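Local coordinates for Spermidine/putrescine ABC transporter, periplasmic binding protein (Treponema pallidum, PDB 2V84) that probably binds polyamines such as spermidine and putrescine as the solute receptor of an ABC transporter, at residues D62-L67 / K90-K95; Y74-P79 / H273-F278; D82-M87 / V257-I262. All blocks are in the same frame, centred on the assembly; numbering follows the deposited sequence.

Contact 1 (D62-L67 / K90-K95); sequences DMFAKL and KHLLEK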
loop_
_atom_site.group_PDB
_atom_site.type_symbol
_atom_site.label_atom_id
_atom_site.label_comp_id
_atom_site.label_asym_id
_atom_site.label_seq_id
_atom_site.Cartn_x
_atom_site.Cartn_y
_atom_site.Cartn_z
ATOM N N ASP A 62 -4.356 -7.703 11.226
ATOM C CA ASP A 62 -3.480 -8.321 12.240
ATOM C C ASP A 62 -2.810 -7.284 13.170
ATOM O O ASP A 62 -2.785 -7.445 14.391
ATOM C CB ASP A 62 -2.386 -9.129 11.534
ATOM C CG ASP A 62 -2.873 -10.468 11.025
ATOM O OD1 ASP A 62 -3.945 -10.943 11.473
ATOM O OD2 ASP A 62 -2.172 -11.057 10.167
ATOM N N MET A 63 -2.250 -6.235 12.564
ATOM C CA MET A 63 -1.705 -5.093 13.286
ATOM C C MET A 63 -2.755 -4.553 14.216
ATOM O O MET A 63 -2.483 -4.337 15.403
ATOM C CB MET A 63 -1.305 -3.990 12.304
ATOM C CG MET A 63 -0.925 -2.665 12.966
ATOM S SD MET A 63 -2.292 -1.545 13.400
ATOM C CE MET A 63 -2.861 -1.123 11.749
ATOM N N PHE A 64 -3.952 -4.323 13.670
ATOM C CA PHE A 64 -5.029 -3.683 14.423
ATOM C C PHE A 64 -5.326 -4.499 15.662
ATOM O O PHE A 64 -5.510 -3.938 16.741
ATOM C CB PHE A 64 -6.289 -3.518 13.560
ATOM C CG PHE A 64 -7.439 -2.897 14.285
ATOM C CD1 PHE A 64 -7.609 -1.514 14.291
ATOM C CD2 PHE A 64 -8.343 -3.690 14.998
ATOM C CE1 PHE A 64 -8.668 -0.925 14.978
ATOM C CE2 PHE A 64 -9.403 -3.114 15.689
ATOM C CZ PHE A 64 -9.566 -1.728 15.687
ATOM N N ALA A 65 -5.354 -5.825 15.489
ATOM C CA ALA A 65 -5.653 -6.776 16.568
ATOM C C ALA A 65 -4.723 -6.661 17.756
ATOM O O ALA A 65 -5.150 -6.806 18.904
ATOM C CB ALA A 65 -5.612 -8.182 16.040
ATOM N N LYS A 66 -3.443 -6.426 17.493
ATOM C CA LYS A 66 -2.477 -6.260 18.579
ATOM C C LYS A 66 -2.661 -4.932 19.296
ATOM O O LYS A 66 -2.374 -4.818 20.497
ATOM C CB LYS A 66 -1.058 -6.392 18.045
ATOM C CG LYS A 66 -0.113 -7.104 18.988
ATOM C CD LYS A 66 0.697 -8.102 18.199
ATOM C CE LYS A 66 1.973 -8.483 18.904
ATOM N NZ LYS A 66 2.906 -9.123 17.930
ATOM N N LEU A 67 -3.159 -3.941 18.561
ATOM C CA LEU A 67 -3.339 -2.586 19.079
ATOM C C LEU A 67 -4.771 -2.310 19.547
ATOM O O LEU A 67 -5.082 -1.207 20.010
ATOM C CB LEU A 67 -2.890 -1.557 18.034
ATOM C CG LEU A 67 -1.386 -1.280 17.973
ATOM C CD1 LEU A 67 -0.565 -2.473 17.511
ATOM C CD2 LEU A 67 -1.131 -0.090 17.072
ATOM N N LYS A 90 -11.679 5.199 17.185
ATOM C CA LYS A 90 -11.604 4.241 18.281
ATOM C C LYS A 90 -10.614 4.676 19.348
ATOM O O LYS A 90 -10.422 3.972 20.338
ATOM C CB LYS A 90 -11.207 2.859 17.745
ATOM C CG LYS A 90 -12.311 2.124 17.011
ATOM C CD LYS A 90 -12.170 0.606 17.179
ATOM C CE LYS A 90 -13.421 -0.122 16.705
ATOM N NZ LYS A 90 -13.646 -1.404 17.440
ATOM N N HIS A 91 -9.977 5.830 19.132
ATOM C CA HIS A 91 -9.053 6.450 20.096
ATOM C C HIS A 91 -7.842 5.593 20.426
ATOM O O HIS A 91 -7.438 5.503 21.582
ATOM C CB HIS A 91 -9.793 6.838 21.376
ATOM C CG HIS A 91 -11.017 7.654 21.129
ATOM N ND1 HIS A 91 -10.961 8.989 20.787
ATOM C CD2 HIS A 91 -12.331 7.329 21.177
ATOM C CE1 HIS A 91 -12.189 9.455 20.647
ATOM N NE2 HIS A 91 -13.039 8.467 20.874
ATOM N N LEU A 92 -7.264 4.982 19.394
ATOM C CA LEU A 92 -6.168 4.035 19.567
ATOM C C LEU A 92 -4.773 4.621 19.405
ATOM O O LEU A 92 -3.777 3.924 19.643
ATOM C CB LEU A 92 -6.342 2.855 18.604
ATOM C CG LEU A 92 -6.951 1.563 19.148
ATOM C CD1 LEU A 92 -8.020 1.802 20.205
ATOM C CD2 LEU A 92 -7.493 0.756 17.987
ATOM N N LEU A 93 -4.719 5.906 19.033
ATOM C CA LEU A 93 -3.484 6.561 18.617
ATOM C C LEU A 93 -3.189 7.781 19.466
ATOM O O LEU A 93 -4.115 8.440 19.964
ATOM C CB LEU A 93 -3.569 6.968 17.134
ATOM C CG LEU A 93 -3.819 5.823 16.141
ATOM C CD1 LEU A 93 -3.862 6.350 14.713
ATOM C CD2 LEU A 93 -2.761 4.729 16.298
ATOM N N GLU A 94 -1.902 8.091 19.625
ATOM C CA GLU A 94 -1.491 9.259 20.435
ATOM C C GLU A 94 -1.155 10.413 19.541
ATOM O O GLU A 94 -0.695 10.191 18.421
ATOM C CB GLU A 94 -0.272 8.936 21.289
ATOM C CG GLU A 94 -0.570 7.846 22.294
ATOM C CD GLU A 94 0.465 7.730 23.378
ATOM O OE1 GLU A 94 1.547 8.327 23.251
ATOM O OE2 GLU A 94 0.195 7.029 24.379
ATOM N N LYS A 95 -1.424 11.629 20.020
ATOM C CA LYS A 95 -1.012 12.840 19.290
ATOM C C LYS A 95 0.496 12.841 19.098
ATOM O O LYS A 95 1.251 12.434 19.981
ATOM C CB LYS A 95 -1.489 14.119 20.020
ATOM C CG LYS A 95 -3.013 14.303 19.961
ATOM C CD LYS A 95 -3.461 15.665 20.515
ATOM C CE LYS A 95 -4.995 15.810 20.457
ATOM N NZ LYS A 95 -5.411 17.134 20.989
#
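Phe64, on helix 60-67, brings the outer end of its ring to Lys90 and Leu92, which follow helix 81-89 in the chain. The pairing belongs to the alpha/beta fold of a bacterial extracellular solute-binding protein: helix 60-67, which precedes strand 76-77 in the chain, packs on the turn that leaves helix 81-89, which follows it. That exit is a Schellman motif, in which His91 takes a positive phi of 61°, Leu92 N probably hydrogen-bonds back to Met87 O, and Leu92 then points toward helix 60-67. CB of Phe64 leaves the helix to one side of the partners, and the ring, with CG anti to the backbone N (chi1 179°), makes up the distance. CD1 lies beside Met87 of helix 81-89. The next atom, CE1, meets the Leu92 methyl CD2 at 3.6 Å, an oblique approach to the ring. At the tip, CZ is shared: CD2 of Leu92 is 4.0 Å away, and CD of Lys90 comes to 3.8 Å at the ring edge, near its plane. Lys90 thus contributes the aliphatic part of its chain, crossing the phenylalanine at about a right angle, while its ammonium end continues past the ring. Leu67, one turn further along, points its CB toward the same leucine, but the closest meeting is made by its backbone: carbonyl O lies 3.5 Å from Leu92 CG.

Contact 2 (Y74-P79 / H273-F278); sequences YDLVVP and HAFINF
Leu76 divides its two methyl groups between Phe275 and Ile276, neighbours on helix 269-279, and all the direct contact between the segments is apolar. On the aromatic side, CD1 of Leu76 lies 3.8 Å from CD2 of Phe275. The same methyl is 3.9 Å from the Phe275 CB, so it settles at the root of the side chain, where CB joins the ring, and approaches the ring obliquely. The Phe275 ring swings to the carbonyl side of its own backbone (chi1 -173°). It also packs edge-to-face with the ring of Phe44. On the aliphatic side, the other leucine methyl, CD2, touches the end of Ile276: CD1 is 3.7 Å away and CG1 is 3.9 Å away. The isoleucine CB does not point at the strand; its extended CG1-CD1 arm (chi2 170°) makes up the difference. This is helix-on-sheet packing in an alpha/beta domain of the solute-binding fold, with strand 76-77 an outer member of the parallel sheet 51-57, 26-32, 76-77 and helix 269-279 laid over one face. Phe260 of strand 254-260 also packs against Leu76, Phe275 and Ile276, joining all three in one buried cluster. Polar bonds lie around this core: Asp75 OD1 accepts from the backbone N of Asn268 just before the helix, and His273 NE2 pairs with the backbone N of Asp97.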
loop_
_atom_site.group_PDB
_atom_site.type_symbol
_atom_site.label_atom_id
_atom_site.label_comp_id
_atom_site.label_asym_id
_atom_site.label_seq_id
_atom_site.Cartn_x
_atom_site.Cartn_y
_atom_site.Cartn_z
ATOM N N TYR A 74 3.956 -1.267 21.603
ATOM C CA TYR A 74 4.710 -0.628 20.512
ATOM C C TYR A 74 4.791 0.894 20.558
ATOM O O TYR A 74 3.892 1.570 21.062
ATOM C CB TYR A 74 4.206 -1.089 19.141
ATOM C CG TYR A 74 4.326 -2.579 18.966
ATOM C CD1 TYR A 74 5.530 -3.166 18.570
ATOM C CD2 TYR A 74 3.233 -3.406 19.199
ATOM C CE1 TYR A 74 5.634 -4.557 18.426
ATOM C CE2 TYR A 74 3.329 -4.780 19.050
ATOM C CZ TYR A 74 4.526 -5.347 18.665
ATOM O OH TYR A 74 4.597 -6.720 18.514
ATOM N N ASP A 75 5.886 1.412 20.014
ATOM C CA ASP A 75 6.118 2.846 19.952
ATOM C C ASP A 75 5.733 3.400 18.601
ATOM O O ASP A 75 5.350 4.547 18.508
ATOM C CB ASP A 75 7.577 3.158 20.252
ATOM C CG ASP A 75 7.978 2.703 21.635
ATOM O OD1 ASP A 75 7.252 3.057 22.582
ATOM O OD2 ASP A 75 8.995 1.995 21.772
ATOM N N LEU A 76 5.839 2.573 17.561
ATOM C CA LEU A 76 5.479 2.988 16.196
ATOM C C LEU A 76 4.720 1.857 15.538
ATOM O O LEU A 76 5.014 0.692 15.788
ATOM C CB LEU A 76 6.723 3.304 15.368
ATOM C CG LEU A 76 7.330 4.684 15.577
ATOM C CD1 LEU A 76 8.619 4.796 14.786
ATOM C CD2 LEU A 76 6.323 5.815 15.207
ATOM N N VAL A 77 3.743 2.214 14.708
ATOM C CA VAL A 77 3.009 1.250 13.880
ATOM C C VAL A 77 2.797 1.940 12.537
ATOM O O VAL A 77 2.953 3.144 12.452
ATOM C CB VAL A 77 1.657 0.856 14.544
ATOM C CG1 VAL A 77 0.699 2.077 14.593
ATOM C CG2 VAL A 77 1.025 -0.295 13.829
ATOM N N VAL A 78 2.497 1.187 11.478
ATOM C CA VAL A 78 2.411 1.787 10.140
ATOM C C VAL A 78 1.092 1.387 9.415
ATOM O O VAL A 78 1.097 0.504 8.546
ATOM C CB VAL A 78 3.684 1.438 9.304
ATOM C CG1 VAL A 78 3.628 2.041 7.885
ATOM C CG2 VAL A 78 4.975 1.885 10.031
ATOM N N PRO A 79 -0.044 2.023 9.786
ATOM C CA PRO A 79 -1.335 1.728 9.167
ATOM C C PRO A 79 -1.572 2.462 7.865
ATOM O O PRO A 79 -0.880 3.449 7.576
ATOM C CB PRO A 79 -2.349 2.183 10.249
ATOM C CG PRO A 79 -1.539 2.539 11.418
ATOM C CD PRO A 79 -0.223 2.966 10.892
ATOM N N HIS A 273 9.466 9.480 17.777
ATOM C CA HIS A 273 9.555 10.699 16.968
ATOM C C HIS A 273 10.898 10.752 16.235
ATOM O O HIS A 273 10.976 11.188 15.088
ATOM C CB HIS A 273 9.429 11.937 17.862
ATOM C CG HIS A 273 8.045 12.185 18.380
ATOM N ND1 HIS A 273 7.541 11.551 19.491
ATOM C CD2 HIS A 273 7.056 12.993 17.930
ATOM C CE1 HIS A 273 6.313 11.981 19.727
ATOM N NE2 HIS A 273 5.992 12.848 18.788
ATOM N N ALA A 274 11.952 10.305 16.913
ATOM C CA ALA A 274 13.304 10.383 16.388
ATOM C C ALA A 274 13.442 9.470 15.192
ATOM O O ALA A 274 14.162 9.777 14.237
ATOM C CB ALA A 274 14.326 10.014 17.472
ATOM N N PHE A 275 12.745 8.346 15.234
ATOM C CA PHE A 275 12.791 7.444 14.106
ATOM C C PHE A 275 12.032 7.968 12.899
ATOM O O PHE A 275 12.531 7.880 11.783
ATOM C CB PHE A 275 12.339 6.038 14.476
ATOM C CG PHE A 275 12.543 5.057 13.361
ATOM C CD1 PHE A 275 13.764 4.401 13.210
ATOM C CD2 PHE A 275 11.531 4.831 12.423
ATOM C CE1 PHE A 275 13.966 3.509 12.154
ATOM C CE2 PHE A 275 11.725 3.943 11.362
ATOM C CZ PHE A 275 12.943 3.281 11.232
ATOM N N ILE A 276 10.857 8.566 13.107
ATOM C CA ILE A 276 10.123 9.173 12.001
ATOM C C ILE A 276 10.968 10.287 11.375
ATOM O O ILE A 276 11.058 10.414 10.148
ATOM C CB ILE A 276 8.750 9.771 12.493
ATOM C CG1 ILE A 276 7.879 8.662 13.124
ATOM C CG2 ILE A 276 8.012 10.486 11.349
ATOM C CD1 ILE A 276 6.622 9.193 13.846
ATOM N N ASN A 277 11.568 11.105 12.241
ATOM C CA ASN A 277 12.461 12.162 11.805
ATOM C C ASN A 277 13.657 11.603 11.007
ATOM O O ASN A 277 14.017 12.151 9.979
ATOM C CB ASN A 277 12.924 13.008 13.000
ATOM C CG ASN A 277 13.508 14.336 12.572
ATOM O OD1 ASN A 277 12.862 15.098 11.863
ATOM N ND2 ASN A 277 14.741 14.617 12.997
ATOM N N PHE A 278 14.237 10.495 11.474
ATOM C CA PHE A 278 15.367 9.826 10.811
ATOM C C PHE A 278 14.950 9.287 9.428
ATOM O O PHE A 278 15.641 9.475 8.424
ATOM C CB PHE A 278 15.867 8.694 11.725
ATOM C CG PHE A 278 16.890 7.777 11.098
ATOM C CD1 PHE A 278 16.490 6.639 10.380
ATOM C CD2 PHE A 278 18.253 7.998 11.291
ATOM C CE1 PHE A 278 17.448 5.764 9.820
ATOM C CE2 PHE A 278 19.217 7.126 10.740
ATOM C CZ PHE A 278 18.808 6.015 10.010
#

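Contact 3 (D82-M87 / V257-I262); sequences DFVSIM and VDSFCI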
loop_
_atom_site.group_PDB
_atom_site.type_symbol
_atom_site.label_atom_id
_atom_site.label_comp_id
_atom_site.label_asym_id
_atom_site.label_seq_id
_atom_site.Cartn_x
_atom_site.Cartn_y
_atom_site.Cartn_z
ATOM N N ASP A 82 -7.114 4.275 5.534
ATOM C CA ASP A 82 -8.387 3.830 6.096
ATOM C C ASP A 82 -8.241 3.386 7.553
ATOM O O ASP A 82 -9.092 3.702 8.391
ATOM C CB ASP A 82 -9.084 2.766 5.215
ATOM C CG ASP A 82 -8.170 1.624 4.816
ATOM O OD1 ASP A 82 -6.953 1.847 4.651
ATOM O OD2 ASP A 82 -8.680 0.493 4.641
ATOM N N PHE A 83 -7.150 2.698 7.872
ATOM C CA PHE A 83 -6.902 2.286 9.257
ATOM C C PHE A 83 -6.443 3.421 10.162
ATOM O O PHE A 83 -6.656 3.356 11.372
ATOM C CB PHE A 83 -5.933 1.107 9.331
ATOM C CG PHE A 83 -6.597 -0.208 9.098
ATOM C CD1 PHE A 83 -6.833 -0.648 7.798
ATOM C CD2 PHE A 83 -7.034 -0.987 10.170
ATOM C CE1 PHE A 83 -7.481 -1.856 7.576
ATOM C CE2 PHE A 83 -7.678 -2.213 9.943
ATOM C CZ PHE A 83 -7.894 -2.632 8.642
ATOM N N VAL A 84 -5.847 4.485 9.613
ATOM C CA VAL A 84 -5.598 5.652 10.489
ATOM C C VAL A 84 -6.928 6.274 10.957
ATOM O O VAL A 84 -7.103 6.603 12.167
ATOM C CB VAL A 84 -4.661 6.699 9.852
ATOM C CG1 VAL A 84 -4.558 7.949 10.756
ATOM C CG2 VAL A 84 -3.268 6.097 9.647
ATOM N N SER A 85 -7.862 6.417 10.022
ATOM C CA SER A 85 -9.167 7.009 10.311
ATOM C C SER A 85 -9.986 6.153 11.290
ATOM O O SER A 85 -10.527 6.668 12.280
ATOM C CB SER A 85 -9.916 7.283 9.009
ATOM O OG SER A 85 -11.270 7.682 9.239
ATOM N N ILE A 86 -10.045 4.846 11.034
ATOM C CA ILE A 86 -10.673 3.877 11.959
ATOM C C ILE A 86 -10.096 3.992 13.363
ATOM O O ILE A 86 -10.849 4.061 14.355
ATOM C CB ILE A 86 -10.497 2.388 11.463
ATOM C CG1 ILE A 86 -11.337 2.116 10.213
ATOM C CG2 ILE A 86 -10.847 1.397 12.567
ATOM C CD1 ILE A 86 -10.848 0.927 9.348
ATOM N N MET A 87 -8.765 4.015 13.450
ATOM C CA MET A 87 -8.080 4.000 14.752
ATOM C C MET A 87 -8.162 5.322 15.508
ATOM O O MET A 87 -8.150 5.325 16.743
ATOM C CB MET A 87 -6.622 3.578 14.610
ATOM C CG MET A 87 -6.467 2.130 14.161
ATOM S SD MET A 87 -4.799 1.885 13.564
ATOM C CE MET A 87 -4.145 1.021 14.973
ATOM N N VAL A 257 -2.109 5.155 1.080
ATOM C CA VAL A 257 -1.075 5.863 1.835
ATOM C C VAL A 257 -0.882 5.155 3.184
ATOM O O VAL A 257 -1.838 4.930 3.910
ATOM C CB VAL A 257 -1.367 7.382 2.030
ATOM C CG1 VAL A 257 -2.765 7.601 2.633
ATOM C CG2 VAL A 257 -0.251 8.021 2.873
ATOM N N ASP A 258 0.363 4.770 3.459
ATOM C CA ASP A 258 0.780 4.204 4.759
ATOM C C ASP A 258 1.454 5.310 5.588
ATOM O O ASP A 258 2.092 6.179 5.008
ATOM C CB ASP A 258 1.797 3.092 4.510
ATOM C CG ASP A 258 1.170 1.842 3.883
ATOM O OD1 ASP A 258 0.024 1.535 4.216
ATOM O OD2 ASP A 258 1.854 1.151 3.085
ATOM N N SER A 259 1.315 5.273 6.917
ATOM C CA SER A 259 1.757 6.361 7.822
ATOM C C SER A 259 2.367 5.803 9.068
ATOM O O SER A 259 1.943 4.745 9.506
ATOM C CB SER A 259 0.560 7.180 8.298
ATOM O OG SER A 259 0.047 7.938 7.230
ATOM N N PHE A 260 3.308 6.533 9.670
ATOM C CA PHE A 260 3.737 6.290 11.043
ATOM C C PHE A 260 2.671 6.796 11.999
ATOM O O PHE A 260 2.169 7.931 11.875
ATOM C CB PHE A 260 4.994 7.080 11.404
ATOM C CG PHE A 260 6.266 6.620 10.729
ATOM C CD1 PHE A 260 6.931 5.477 11.150
ATOM C CD2 PHE A 260 6.829 7.393 9.712
ATOM C CE1 PHE A 260 8.131 5.071 10.563
ATOM C CE2 PHE A 260 8.043 7.007 9.128
ATOM C CZ PHE A 260 8.696 5.847 9.552
ATOM N N CYS A 261 2.353 5.963 12.985
ATOM C CA CYS A 261 1.470 6.375 14.064
ATOM C C CYS A 261 2.084 5.938 15.374
ATOM O O CYS A 261 2.855 4.959 15.412
ATOM C CB CYS A 261 0.081 5.736 13.904
ATOM S SG CYS A 261 -0.755 6.235 12.411
ATOM N N ILE A 262 1.739 6.650 16.450
ATOM C CA ILE A 262 2.243 6.268 17.760
ATOM C C ILE A 262 1.103 5.587 18.527
ATOM O O ILE A 262 0.101 6.240 18.843
ATOM C CB ILE A 262 2.797 7.503 18.532
ATOM C CG1 ILE A 262 4.081 8.041 17.865
ATOM C CG2 ILE A 262 3.026 7.143 20.017
ATOM C CD1 ILE A 262 4.538 9.392 18.447
#
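Val84 touches Cys261 through a single methyl: its CG2 sits 3.7 Å from the SG of Cys261. The same Val84 CG2 lies 4.2 Å from CB of Ser259, so one branch of the valine rests against two residues of the other segment, both of which have their CB directed at the helix. Phe260, between them, has its CB turned away, and its ring packs on Phe275 and Ile276 of helix 269-279. With chi1 of Val84 at 174°, CG1 lies on the carbonyl side and CG2 is left as the branch that touches 257-262. Further out, the backbones of Ser259 and Cys261 hydrogen-bond to Pro79 and Val77, and that of Phe260 bonds to Val125 on strand 125-137. On the helix side, Asp82 OD1 bonds to Ser80 OG just before the segment. Leu93 packs against Cys261 and also against Met87, one turn beyond Val84. Strand 254-260 and its continuation therefore lie between two helices, 81-89 on one face and 269-279 on the other, an alpha/beta/alpha layering in the solute-binding fold. No hydrogen bond or ion pair joins the two segments directly; the helix meets its partner through a methyl, a thiol sulfur and a methylene. This buried contact is therefore van der Waals packing without directional bonds, and depends on the close fit of CG2 to SG.

How the contacts relate
The three contacts are neighbours in one alpha/beta part of the fold. The centres of contacts 1 and 2 lie about 14 Å apart, those of contacts 2 and 3 about 12 Å, and those of contacts 1 and 3 about 9 Å. Along the chain, helix 60-67, strand 76-77, helix 81-89 and strand 93-94 follow in order; the partners 257-262 and 273-278 come some 160 to 180 residues later. The segments of contact 1 thus alternate with those of contacts 2 and 3, while both segments of contact 3 fall between those of contact 2. A probable backbone bond joins Glu94 to Ile262. Distant sequence is thereby built into a single domain core, away from the predicted spermidine site.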